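Putative exported protein (Peptoclostridium difficile, PDB 5TTA) is of unknown function but is probably exported, and is an alpha/beta protein of the DUF5780 family. Local coordinates at residues K70-K84 / G202-N216. Residues are numbered along the deposited sequence; the frame is centred on the assembly and turned at random.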
# COMPACT_ATOMS: atom_id res chain seq x y z
N LYS A 70 -24.59 0.62 -10.09
CA LYS A 70 -23.57 0.46 -9.07
C LYS A 70 -22.21 0.84 -9.64
O LYS A 70 -21.94 0.59 -10.81
CB LYS A 70 -23.52 -0.99 -8.56
CG LYS A 70 -24.82 -1.46 -7.93
CD LYS A 70 -24.71 -2.94 -7.57
CE LYS A 70 -25.12 -3.84 -8.74
NZ LYS A 70 -25.07 -5.29 -8.39
N ALA A 71 -21.38 1.45 -8.79
CA ALA A 71 -20.01 1.76 -9.17
C ALA A 71 -19.19 0.48 -9.33
O ALA A 71 -19.30 -0.45 -8.53
CB ALA A 71 -19.38 2.65 -8.11
N ILE A 72 -18.33 0.45 -10.35
CA ILE A 72 -17.54 -0.73 -10.68
C ILE A 72 -16.10 -0.51 -10.20
O ILE A 72 -15.38 0.35 -10.72
CB ILE A 72 -17.59 -1.03 -12.19
CG1 ILE A 72 -18.99 -1.57 -12.56
CG2 ILE A 72 -16.48 -2.02 -12.60
CD1 ILE A 72 -19.28 -1.59 -14.04
N MSE A 73 -15.68 -1.31 -9.22
CA MSE A 73 -14.35 -1.14 -8.65
C MSE A 73 -13.29 -2.02 -9.32
O MSE A 73 -12.11 -1.70 -9.23
CB MSE A 73 -14.36 -1.41 -7.13
CG MSE A 73 -14.23 -2.85 -6.71
SE MSE A 73 -14.29 -3.00 -4.75
CE MSE A 73 -12.64 -2.15 -4.36
N ASP A 74 -13.68 -3.11 -10.00
CA ASP A 74 -12.71 -3.94 -10.70
C ASP A 74 -13.41 -4.65 -11.86
O ASP A 74 -14.64 -4.76 -11.90
CB ASP A 74 -12.03 -4.96 -9.74
CG ASP A 74 -10.71 -5.53 -10.30
OD1 ASP A 74 -10.20 -5.07 -11.35
OD2 ASP A 74 -10.17 -6.46 -9.67
N TYR A 75 -12.63 -5.06 -12.85
CA TYR A 75 -13.19 -5.84 -13.95
C TYR A 75 -12.12 -6.77 -14.48
O TYR A 75 -10.93 -6.61 -14.18
CB TYR A 75 -13.76 -4.94 -15.09
CG TYR A 75 -12.76 -4.00 -15.75
CD1 TYR A 75 -11.63 -4.49 -16.43
CD2 TYR A 75 -12.97 -2.63 -15.75
CE1 TYR A 75 -10.72 -3.63 -17.04
CE2 TYR A 75 -12.09 -1.77 -16.37
CZ TYR A 75 -10.97 -2.27 -17.01
OH TYR A 75 -10.09 -1.39 -17.62
N GLU A 76 -12.55 -7.76 -15.25
CA GLU A 76 -11.66 -8.57 -16.07
C GLU A 76 -12.24 -8.57 -17.47
O GLU A 76 -13.41 -8.92 -17.66
CB GLU A 76 -11.52 -10.00 -15.53
CG GLU A 76 -10.93 -10.01 -14.12
CD GLU A 76 -10.75 -11.41 -13.54
OE1 GLU A 76 -10.26 -11.50 -12.39
OE2 GLU A 76 -11.08 -12.41 -14.22
N ILE A 77 -11.43 -8.17 -18.45
CA ILE A 77 -11.88 -8.06 -19.83
C ILE A 77 -10.88 -8.78 -20.71
O ILE A 77 -9.68 -8.47 -20.67
CB ILE A 77 -12.03 -6.59 -20.27
CG1 ILE A 77 -13.20 -5.94 -19.53
CG2 ILE A 77 -12.24 -6.52 -21.77
CD1 ILE A 77 -13.38 -4.45 -19.87
N THR A 78 -11.35 -9.75 -21.50
CA THR A 78 -10.45 -10.55 -22.32
C THR A 78 -10.52 -10.06 -23.76
O THR A 78 -11.60 -9.82 -24.28
CB THR A 78 -10.80 -12.05 -22.26
OG1 THR A 78 -10.62 -12.53 -20.93
CG2 THR A 78 -9.90 -12.86 -23.21
N CYS A 79 -9.35 -9.93 -24.39
CA CYS A 79 -9.26 -9.52 -25.78
C CYS A 79 -8.58 -10.59 -26.63
O CYS A 79 -7.73 -11.36 -26.14
CB CYS A 79 -8.46 -8.24 -25.96
SG CYS A 79 -9.19 -6.79 -25.11
N LEU A 80 -8.94 -10.58 -27.90
CA LEU A 80 -8.44 -11.43 -28.97
C LEU A 80 -8.12 -10.53 -30.14
O LEU A 80 -8.75 -9.48 -30.31
CB LEU A 80 -9.49 -12.48 -29.38
CG LEU A 80 -9.94 -13.38 -28.24
CD1 LEU A 80 -11.10 -14.29 -28.75
CD2 LEU A 80 -8.79 -14.27 -27.81
N ALA A 81 -7.12 -10.92 -30.93
CA ALA A 81 -6.63 -10.07 -32.02
C ALA A 81 -6.62 -10.83 -33.33
O ALA A 81 -6.35 -12.03 -33.36
CB ALA A 81 -5.21 -9.54 -31.70
N TYR A 82 -6.89 -10.11 -34.43
CA TYR A 82 -7.00 -10.69 -35.76
C TYR A 82 -6.31 -9.79 -36.76
O TYR A 82 -6.37 -8.57 -36.64
CB TYR A 82 -8.49 -10.87 -36.17
CG TYR A 82 -9.14 -11.90 -35.32
CD1 TYR A 82 -9.63 -11.59 -34.05
CD2 TYR A 82 -9.19 -13.23 -35.75
CE1 TYR A 82 -10.17 -12.57 -33.23
CE2 TYR A 82 -9.73 -14.20 -34.95
CZ TYR A 82 -10.22 -13.88 -33.71
OH TYR A 82 -10.74 -14.89 -32.96
N ASP A 83 -5.69 -10.41 -37.78
CA ASP A 83 -5.14 -9.66 -38.90
C ASP A 83 -6.24 -9.23 -39.87
O ASP A 83 -7.44 -9.50 -39.68
CB ASP A 83 -4.01 -10.43 -39.61
CG ASP A 83 -4.51 -11.54 -40.57
OD1 ASP A 83 -5.73 -11.74 -40.79
OD2 ASP A 83 -3.64 -12.24 -41.12
N LYS A 84 -5.83 -8.56 -40.96
CA LYS A 84 -6.80 -7.97 -41.88
C LYS A 84 -7.64 -9.02 -42.60
O LYS A 84 -8.68 -8.67 -43.16
CB LYS A 84 -6.08 -7.09 -42.90
CG LYS A 84 -5.20 -7.87 -43.85
CD LYS A 84 -4.30 -6.95 -44.68
CE LYS A 84 -3.58 -7.75 -45.77
NZ LYS A 84 -2.75 -6.89 -46.67
N GLY A 202 0.18 -4.94 -37.46
CA GLY A 202 -0.33 -6.20 -37.98
C GLY A 202 -1.72 -6.53 -37.46
O GLY A 202 -2.46 -7.30 -38.08
N VAL A 203 -2.07 -5.99 -36.30
CA VAL A 203 -3.39 -6.21 -35.70
C VAL A 203 -4.38 -5.27 -36.38
O VAL A 203 -4.21 -4.05 -36.33
CB VAL A 203 -3.37 -5.98 -34.19
CG1 VAL A 203 -4.79 -6.03 -33.64
CG2 VAL A 203 -2.48 -6.99 -33.49
N LYS A 204 -5.41 -5.84 -37.00
CA LYS A 204 -6.45 -5.06 -37.65
C LYS A 204 -7.72 -4.99 -36.82
O LYS A 204 -8.42 -3.96 -36.86
CB LYS A 204 -6.77 -5.68 -39.03
CG LYS A 204 -7.80 -4.93 -39.86
CD LYS A 204 -7.35 -3.53 -40.22
CE LYS A 204 -8.01 -3.06 -41.52
NZ LYS A 204 -9.44 -2.75 -41.32
N TYR A 205 -8.01 -6.02 -36.04
CA TYR A 205 -9.23 -6.08 -35.27
C TYR A 205 -8.93 -6.64 -33.89
O TYR A 205 -8.17 -7.60 -33.75
CB TYR A 205 -10.30 -6.98 -35.94
CG TYR A 205 -10.60 -6.68 -37.39
CD1 TYR A 205 -11.56 -5.72 -37.74
CD2 TYR A 205 -9.98 -7.40 -38.41
CE1 TYR A 205 -11.87 -5.46 -39.06
CE2 TYR A 205 -10.29 -7.16 -39.74
CZ TYR A 205 -11.23 -6.19 -40.06
OH TYR A 205 -11.52 -5.94 -41.37
N ILE A 206 -9.56 -6.04 -32.90
CA ILE A 206 -9.54 -6.54 -31.54
C ILE A 206 -10.99 -6.76 -31.15
O ILE A 206 -11.82 -5.86 -31.33
CB ILE A 206 -8.84 -5.55 -30.60
CG1 ILE A 206 -7.36 -5.45 -31.00
CG2 ILE A 206 -9.02 -5.96 -29.14
CD1 ILE A 206 -6.65 -4.42 -30.26
N ILE A 207 -11.33 -7.96 -30.69
CA ILE A 207 -12.67 -8.20 -30.18
C ILE A 207 -12.52 -8.57 -28.72
O ILE A 207 -11.53 -9.20 -28.34
CB ILE A 207 -13.42 -9.29 -30.98
CG1 ILE A 207 -12.67 -10.61 -30.92
CG2 ILE A 207 -13.55 -8.85 -32.46
CD1 ILE A 207 -13.48 -11.80 -31.54
N SER A 208 -13.47 -8.13 -27.89
CA SER A 208 -13.36 -8.24 -26.45
C SER A 208 -14.64 -8.78 -25.82
O SER A 208 -15.72 -8.80 -26.43
CB SER A 208 -13.00 -6.90 -25.81
OG SER A 208 -11.92 -6.30 -26.54
N CYS A 209 -14.48 -9.25 -24.58
CA CYS A 209 -15.63 -9.76 -23.82
C CYS A 209 -15.34 -9.55 -22.34
O CYS A 209 -14.24 -9.88 -21.87
CB CYS A 209 -15.88 -11.25 -24.11
SG CYS A 209 -17.35 -11.98 -23.32
N VAL A 210 -16.32 -9.00 -21.62
CA VAL A 210 -16.25 -8.88 -20.17
C VAL A 210 -16.32 -10.27 -19.57
O VAL A 210 -17.24 -11.04 -19.88
CB VAL A 210 -17.40 -8.02 -19.64
CG1 VAL A 210 -17.37 -7.99 -18.11
CG2 VAL A 210 -17.34 -6.60 -20.24
N LYS A 211 -15.35 -10.60 -18.72
CA LYS A 211 -15.33 -11.88 -18.02
C LYS A 211 -16.05 -11.77 -16.69
O LYS A 211 -16.92 -12.59 -16.37
CB LYS A 211 -13.87 -12.34 -17.84
CG LYS A 211 -13.65 -13.66 -17.08
CD LYS A 211 -12.16 -14.04 -17.15
CE LYS A 211 -11.86 -15.39 -16.47
NZ LYS A 211 -11.79 -15.27 -14.98
N GLN A 212 -15.76 -10.74 -15.92
CA GLN A 212 -16.48 -10.47 -14.68
C GLN A 212 -16.26 -9.01 -14.28
O GLN A 212 -15.37 -8.33 -14.80
CB GLN A 212 -16.01 -11.39 -13.55
CG GLN A 212 -14.55 -11.22 -13.14
CD GLN A 212 -14.23 -12.02 -11.88
OE1 GLN A 212 -14.33 -13.24 -11.86
NE2 GLN A 212 -13.89 -11.32 -10.81
N VAL A 213 -17.07 -8.55 -13.33
CA VAL A 213 -16.87 -7.23 -12.73
C VAL A 213 -17.12 -7.34 -11.24
O VAL A 213 -17.85 -8.21 -10.77
CB VAL A 213 -17.74 -6.09 -13.32
CG1 VAL A 213 -17.72 -6.03 -14.87
CG2 VAL A 213 -19.14 -6.11 -12.78
N THR A 214 -16.50 -6.42 -10.50
CA THR A 214 -16.65 -6.33 -9.05
C THR A 214 -17.18 -4.94 -8.71
O THR A 214 -16.57 -3.95 -9.12
CB THR A 214 -15.32 -6.57 -8.33
OG1 THR A 214 -14.76 -7.82 -8.74
CG2 THR A 214 -15.53 -6.55 -6.81
N PHE A 215 -18.30 -4.88 -8.00
CA PHE A 215 -18.89 -3.59 -7.64
C PHE A 215 -18.33 -3.10 -6.31
O PHE A 215 -17.62 -3.81 -5.59
CB PHE A 215 -20.42 -3.70 -7.61
CG PHE A 215 -21.03 -4.11 -8.92
CD1 PHE A 215 -21.22 -3.19 -9.95
CD2 PHE A 215 -21.45 -5.42 -9.12
CE1 PHE A 215 -21.79 -3.57 -11.16
CE2 PHE A 215 -22.03 -5.81 -10.33
CZ PHE A 215 -22.20 -4.88 -11.35
N ASN A 216 -18.63 -1.83 -6.00
CA ASN A 216 -18.09 -1.20 -4.79
C ASN A 216 -18.57 -1.86 -3.52
O ASN A 216 -17.89 -1.75 -2.49
CB ASN A 216 -18.43 0.29 -4.75
CG ASN A 216 -17.36 1.14 -5.40
OD1 ASN A 216 -16.55 0.63 -6.18
ND2 ASN A 216 -17.35 2.44 -5.09
O HOH W 1 -3.32 -7.32 -40.74
O HOH W 2 -9.70 -6.03 -43.36
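The Phe-215 ring has Lys-70 over one face and Val-213 CG2 over the rim of the other. Lys-70 CE sits above the ring centre, 3.8 Å from the centroid, in a CH-pi contact. Its NZ adds a cation-pi contact over the same face. The lysine chain bends at chi3 (-88°) and passes across the ring face, from CB near CD1 to NZ near CE2. Ala-71 O lies at the ring edge, in plane, and accepts a hydrogen bond from Asn-216 N at 3.0 Å. The Tyr-205 ring carries Lys-204 CG over one face and takes Asp-83 O at its edge, with CD2 3.5 Å from that oxygen. Its OH shares a water with Lys-84 O and also hydrogen-bonds to Glu-244 OE1. The Glu-76 carboxylate and the Gln-212 amide are stacked, their planes 7° apart. Glu-76 runs extended beside Gln-212, and its OE2 forms a salt bridge with Lys-211 NZ at 3.0 Å. Tyr-82 CE1 meets Ile-207 CD1 at 3.8 Å, and Phe-233 of helix 226-233 also touches the tyrosine.

Backbone bonds join the strands from end to end. Three classic beta bulges interrupt the ladder. Thr-214 O takes the N-H groups of both Met-73 and Asp-74, Tyr-82 O those of Lys-204 and Tyr-205. At Glu-76 O, Lys-211 N binds at 2.8 Å and Gln-212 N only weakly. The arrangement is a long, bulged antiparallel strand pair in the protein's antiparallel sheet, where strand 72-82 also pairs with strand 131-135.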